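Local coordinates for protein Glp_546_48378_50642 (Giardia intestinalis, PDB 2QVW) that cleaves double-stranded RNA into small interfering RNAs in the RNA interference pathway, as a Dicer ribonuclease dependent on divalent metal ions, at residues A[334-345]-A[406-417]. Numbering follows the deposited sequence.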
loop_
_atom_site.group_PDB
_atom_site.type_symbol
_atom_site.label_atom_id
_atom_site.label_comp_id
_atom_site.label_asym_id
_atom_site.label_seq_id
_atom_site.Cartn_x
_atom_site.Cartn_y
_atom_site.Cartn_z
ATOM N N PHE A 334 -7.703 -0.740 3.044
ATOM C CA PHE A 334 -8.486 -1.265 1.928
ATOM C C PHE A 334 -9.605 -0.288 1.649
ATOM O O PHE A 334 -9.914 0.029 0.510
ATOM C CB PHE A 334 -9.101 -2.615 2.282
ATOM C CG PHE A 334 -9.941 -3.219 1.173
ATOM C CD1 PHE A 334 -9.627 -4.478 0.656
ATOM C CD2 PHE A 334 -11.045 -2.547 0.658
ATOM C CE1 PHE A 334 -10.388 -5.059 -0.355
ATOM C CE2 PHE A 334 -11.811 -3.116 -0.350
ATOM C CZ PHE A 334 -11.479 -4.379 -0.857
ATOM N N GLN A 335 -10.227 0.174 2.716
ATOM C CA GLN A 335 -11.318 1.110 2.611
ATOM C C GLN A 335 -10.918 2.374 1.841
ATOM O O GLN A 335 -11.601 2.774 0.902
ATOM C CB GLN A 335 -11.789 1.489 4.012
ATOM C CG GLN A 335 -13.285 1.681 4.129
ATOM C CD GLN A 335 -13.716 2.122 5.519
ATOM O OE1 GLN A 335 -13.357 1.497 6.527
ATOM N NE2 GLN A 335 -14.500 3.204 5.579
ATOM N N ARG A 336 -9.812 3.000 2.230
ATOM C CA ARG A 336 -9.372 4.232 1.576
ATOM C C ARG A 336 -8.516 4.082 0.314
ATOM O O ARG A 336 -8.027 5.070 -0.224
ATOM C CB ARG A 336 -8.658 5.125 2.595
ATOM C CG ARG A 336 -7.581 4.440 3.411
ATOM C CD ARG A 336 -7.475 5.083 4.780
ATOM N NE ARG A 336 -7.285 6.525 4.683
ATOM C CZ ARG A 336 -6.154 7.096 4.292
ATOM N NH1 ARG A 336 -5.120 6.348 3.968
ATOM N NH2 ARG A 336 -6.061 8.409 4.214
ATOM N N LEU A 337 -8.329 2.853 -0.155
ATOM C CA LEU A 337 -7.555 2.623 -1.366
ATOM C C LEU A 337 -8.552 2.326 -2.475
ATOM O O LEU A 337 -8.307 2.615 -3.643
ATOM C CB LEU A 337 -6.590 1.444 -1.189
ATOM C CG LEU A 337 -5.355 1.686 -0.318
ATOM C CD1 LEU A 337 -4.509 0.429 -0.275
ATOM C CD2 LEU A 337 -4.552 2.843 -0.884
ATOM N N GLU A 338 -9.681 1.740 -2.093
ATOM C CA GLU A 338 -10.748 1.421 -3.035
ATOM C C GLU A 338 -11.396 2.744 -3.431
ATOM O O GLU A 338 -11.567 3.051 -4.611
ATOM C CB GLU A 338 -11.789 0.523 -2.368
ATOM C CG GLU A 338 -13.061 0.374 -3.176
ATOM C CD GLU A 338 -14.198 -0.211 -2.371
ATOM O OE1 GLU A 338 -15.335 -0.244 -2.886
ATOM O OE2 GLU A 338 -13.950 -0.634 -1.228
ATOM N N LEU A 339 -11.748 3.522 -2.415
ATOM C CA LEU A 339 -12.365 4.826 -2.596
ATOM C C LEU A 339 -11.544 5.601 -3.607
ATOM O O LEU A 339 -12.092 6.226 -4.520
ATOM C CB LEU A 339 -12.401 5.572 -1.259
ATOM C CG LEU A 339 -12.992 6.981 -1.173
ATOM C CD1 LEU A 339 -14.423 6.970 -1.648
ATOM C CD2 LEU A 339 -12.919 7.480 0.260
ATOM N N LEU A 340 -10.226 5.543 -3.441
ATOM C CA LEU A 340 -9.314 6.228 -4.338
ATOM C C LEU A 340 -9.137 5.491 -5.667
ATOM O O LEU A 340 -8.954 6.113 -6.706
ATOM C CB LEU A 340 -7.947 6.382 -3.688
ATOM C CG LEU A 340 -6.980 7.195 -4.547
ATOM C CD1 LEU A 340 -7.349 8.665 -4.476
ATOM C CD2 LEU A 340 -5.566 6.986 -4.063
ATOM N N GLY A 341 -9.171 4.165 -5.629
ATOM C CA GLY A 341 -9.006 3.400 -6.849
ATOM C C GLY A 341 -10.206 3.620 -7.734
ATOM O O GLY A 341 -10.104 3.658 -8.959
ATOM N N ASP A 342 -11.357 3.768 -7.096
ATOM C CA ASP A 342 -12.614 4.000 -7.799
ATOM C C ASP A 342 -12.524 5.267 -8.676
ATOM O O ASP A 342 -12.945 5.278 -9.839
ATOM C CB ASP A 342 -13.725 4.168 -6.768
ATOM C CG ASP A 342 -15.099 4.147 -7.384
ATOM O OD1 ASP A 342 -15.292 4.790 -8.440
ATOM O OD2 ASP A 342 -15.985 3.492 -6.802
ATOM N N ALA A 343 -11.964 6.324 -8.092
ATOM C CA ALA A 343 -11.798 7.613 -8.750
ATOM C C ALA A 343 -10.749 7.657 -9.866
ATOM O O ALA A 343 -10.998 8.239 -10.917
ATOM C CB ALA A 343 -11.484 8.668 -7.709
ATOM N N VAL A 344 -9.573 7.072 -9.639
ATOM C CA VAL A 344 -8.523 7.058 -10.656
ATOM C C VAL A 344 -8.989 6.190 -11.802
ATOM O O VAL A 344 -8.793 6.520 -12.962
ATOM C CB VAL A 344 -7.197 6.468 -10.133
ATOM C CG1 VAL A 344 -6.615 7.340 -9.046
ATOM C CG2 VAL A 344 -7.428 5.095 -9.600
ATOM N N LEU A 345 -9.603 5.067 -11.458
ATOM C CA LEU A 345 -10.123 4.145 -12.444
ATOM C C LEU A 345 -11.153 4.882 -13.271
ATOM O O LEU A 345 -11.189 4.758 -14.489
ATOM C CB LEU A 345 -10.785 2.961 -11.748
ATOM C CG LEU A 345 -11.787 2.155 -12.581
ATOM C CD1 LEU A 345 -11.152 1.684 -13.880
ATOM C CD2 LEU A 345 -12.267 0.973 -11.773
ATOM N N ASP A 406 -15.020 -4.540 -5.277
ATOM C CA ASP A 406 -14.286 -3.582 -4.459
ATOM C C ASP A 406 -12.797 -3.831 -4.554
ATOM O O ASP A 406 -11.996 -2.892 -4.605
ATOM C CB ASP A 406 -14.694 -3.703 -2.992
ATOM C CG ASP A 406 -16.182 -3.630 -2.787
ATOM O OD1 ASP A 406 -16.604 -3.724 -1.612
ATOM O OD2 ASP A 406 -16.920 -3.483 -3.791
ATOM N N MET A 407 -12.430 -5.108 -4.562
ATOM C CA MET A 407 -11.031 -5.484 -4.632
ATOM C C MET A 407 -10.347 -4.876 -5.852
ATOM O O MET A 407 -9.198 -4.439 -5.776
ATOM C CB MET A 407 -10.889 -7.009 -4.649
ATOM C CG MET A 407 -11.148 -7.685 -3.298
ATOM S SD MET A 407 -10.638 -9.433 -3.238
ATOM C CE MET A 407 -12.176 -10.198 -2.911
ATOM N N TYR A 408 -11.052 -4.832 -6.976
ATOM C CA TYR A 408 -10.479 -4.273 -8.194
ATOM C C TYR A 408 -10.061 -2.827 -7.984
ATOM O O TYR A 408 -8.934 -2.459 -8.272
ATOM C CB TYR A 408 -11.487 -4.340 -9.330
ATOM C CG TYR A 408 -10.883 -4.037 -10.680
ATOM C CD1 TYR A 408 -10.337 -5.054 -11.461
ATOM C CD2 TYR A 408 -10.861 -2.732 -11.182
ATOM C CE1 TYR A 408 -9.785 -4.782 -12.711
ATOM C CE2 TYR A 408 -10.313 -2.447 -12.423
ATOM C CZ TYR A 408 -9.778 -3.475 -13.186
ATOM O OH TYR A 408 -9.238 -3.205 -14.421
ATOM N N GLU A 409 -10.983 -2.015 -7.475
ATOM C CA GLU A 409 -10.735 -0.601 -7.224
ATOM C C GLU A 409 -9.644 -0.412 -6.175
ATOM O O GLU A 409 -8.879 0.550 -6.222
ATOM C CB GLU A 409 -12.026 0.066 -6.752
ATOM C CG GLU A 409 -13.218 -0.179 -7.659
ATOM C CD GLU A 409 -14.534 0.245 -7.026
ATOM O OE1 GLU A 409 -14.816 -0.182 -5.884
ATOM O OE2 GLU A 409 -15.294 0.999 -7.670
ATOM N N GLU A 410 -9.589 -1.327 -5.216
ATOM C CA GLU A 410 -8.586 -1.276 -4.166
ATOM C C GLU A 410 -7.209 -1.449 -4.812
ATOM O O GLU A 410 -6.310 -0.649 -4.583
ATOM C CB GLU A 410 -8.859 -2.393 -3.164
ATOM C CG GLU A 410 -8.159 -2.268 -1.815
ATOM C CD GLU A 410 -6.691 -2.639 -1.856
ATOM O OE1 GLU A 410 -6.268 -3.379 -2.769
ATOM O OE2 GLU A 410 -5.954 -2.203 -0.952
ATOM N N ILE A 411 -7.052 -2.493 -5.625
ATOM C CA ILE A 411 -5.789 -2.749 -6.314
ATOM C C ILE A 411 -5.382 -1.511 -7.099
ATOM O O ILE A 411 -4.226 -1.093 -7.062
ATOM C CB ILE A 411 -5.898 -3.937 -7.312
ATOM C CG1 ILE A 411 -5.680 -5.263 -6.589
ATOM C CG2 ILE A 411 -4.853 -3.794 -8.421
ATOM C CD1 ILE A 411 -6.674 -5.539 -5.511
ATOM N N VAL A 412 -6.345 -0.944 -7.823
ATOM C CA VAL A 412 -6.118 0.250 -8.619
ATOM C C VAL A 412 -5.637 1.358 -7.700
ATOM O O VAL A 412 -4.662 2.032 -8.001
ATOM C CB VAL A 412 -7.418 0.690 -9.341
ATOM C CG1 VAL A 412 -7.180 1.953 -10.137
ATOM C CG2 VAL A 412 -7.892 -0.408 -10.265
ATOM N N GLY A 413 -6.312 1.528 -6.572
ATOM C CA GLY A 413 -5.918 2.557 -5.629
ATOM C C GLY A 413 -4.552 2.290 -5.042
ATOM O O GLY A 413 -3.845 3.219 -4.655
ATOM N N SER A 414 -4.179 1.013 -4.996
ATOM C CA SER A 414 -2.886 0.598 -4.442
ATOM C C SER A 414 -1.722 0.738 -5.433
ATOM O O SER A 414 -0.601 1.053 -5.033
ATOM C CB SER A 414 -2.952 -0.853 -3.933
ATOM O OG SER A 414 -1.801 -1.187 -3.157
ATOM N N ILE A 415 -1.987 0.482 -6.711
ATOM C CA ILE A 415 -0.967 0.605 -7.743
ATOM C C ILE A 415 -0.545 2.068 -7.788
ATOM O O ILE A 415 0.641 2.398 -7.831
ATOM C CB ILE A 415 -1.531 0.262 -9.143
ATOM C CG1 ILE A 415 -2.131 -1.154 -9.160
ATOM C CG2 ILE A 415 -0.439 0.436 -10.195
ATOM C CD1 ILE A 415 -1.123 -2.281 -9.163
ATOM N N PHE A 416 -1.554 2.933 -7.781
ATOM C CA PHE A 416 -1.387 4.375 -7.848
ATOM C C PHE A 416 -0.489 4.925 -6.745
ATOM O O PHE A 416 0.389 5.748 -7.007
ATOM C CB PHE A 416 -2.756 5.035 -7.768
ATOM C CG PHE A 416 -2.762 6.471 -8.185
ATOM C CD1 PHE A 416 -2.625 6.823 -9.523
ATOM C CD2 PHE A 416 -2.924 7.480 -7.241
ATOM C CE1 PHE A 416 -2.652 8.160 -9.905
ATOM C CE2 PHE A 416 -2.949 8.812 -7.619
ATOM C CZ PHE A 416 -2.817 9.153 -8.947
ATOM N N THR A 417 -0.717 4.480 -5.513
ATOM C CA THR A 417 0.081 4.941 -4.384
ATOM C C THR A 417 1.407 4.201 -4.273
ATOM O O THR A 417 2.228 4.515 -3.419
ATOM C CB THR A 417 -0.672 4.781 -3.064
ATOM O OG1 THR A 417 -1.218 3.463 -2.981
ATOM C CG2 THR A 417 -1.794 5.798 -2.964
#
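Gly-341 and Gly-413 face each other where two buried helices cross at 85°, their short segments only 6.4 Å apart axis to axis. The two glycines let the backbones meet directly, with Gly-341 CA 3.4 Å from Gly-413 CA. Both alpha carbons lie against carbonyls, as CA-H...O contacts: Gly-341 CA with Glu-409 O, and Gly-413 CA with Leu-337 O.

Carbon contacts surround this crossing. The Phe-334 ring takes CG of Glu-410 over the centre of one face, a CH-pi contact 3.6 Å from the centroid. Asp-406 CB meets the same ring at its edge. Leu-337 is a knob among Glu-410, Gly-413, Ser-414 and Thr-417. CG1 of Val-344 makes a second CH-pi contact over the middle of the Phe-416 ring, and Leu-345 CD2 reaches the edge of the Tyr-408 ring.

Acidic groups gather on one side. Glu-338 has CG anti to the backbone N (chi1 168°) and is extended beyond it. Its OE1 comes to 3.0 Å from Glu-409 OE1. The planes of the Glu-338 and Asp-406 carboxylates are 22° apart. Asp-342 OD2 also lies close to Glu-409 OE2. The close acidic oxygens are consistent with a cation site, and a manganese ion lies about 3 Å from the Glu-409 side chain. Glu-338, Asp-406 and Glu-409 are the probable manganese ligands. The crossed helices bring together what is probably the acidic metal site of this ribonuclease III domain.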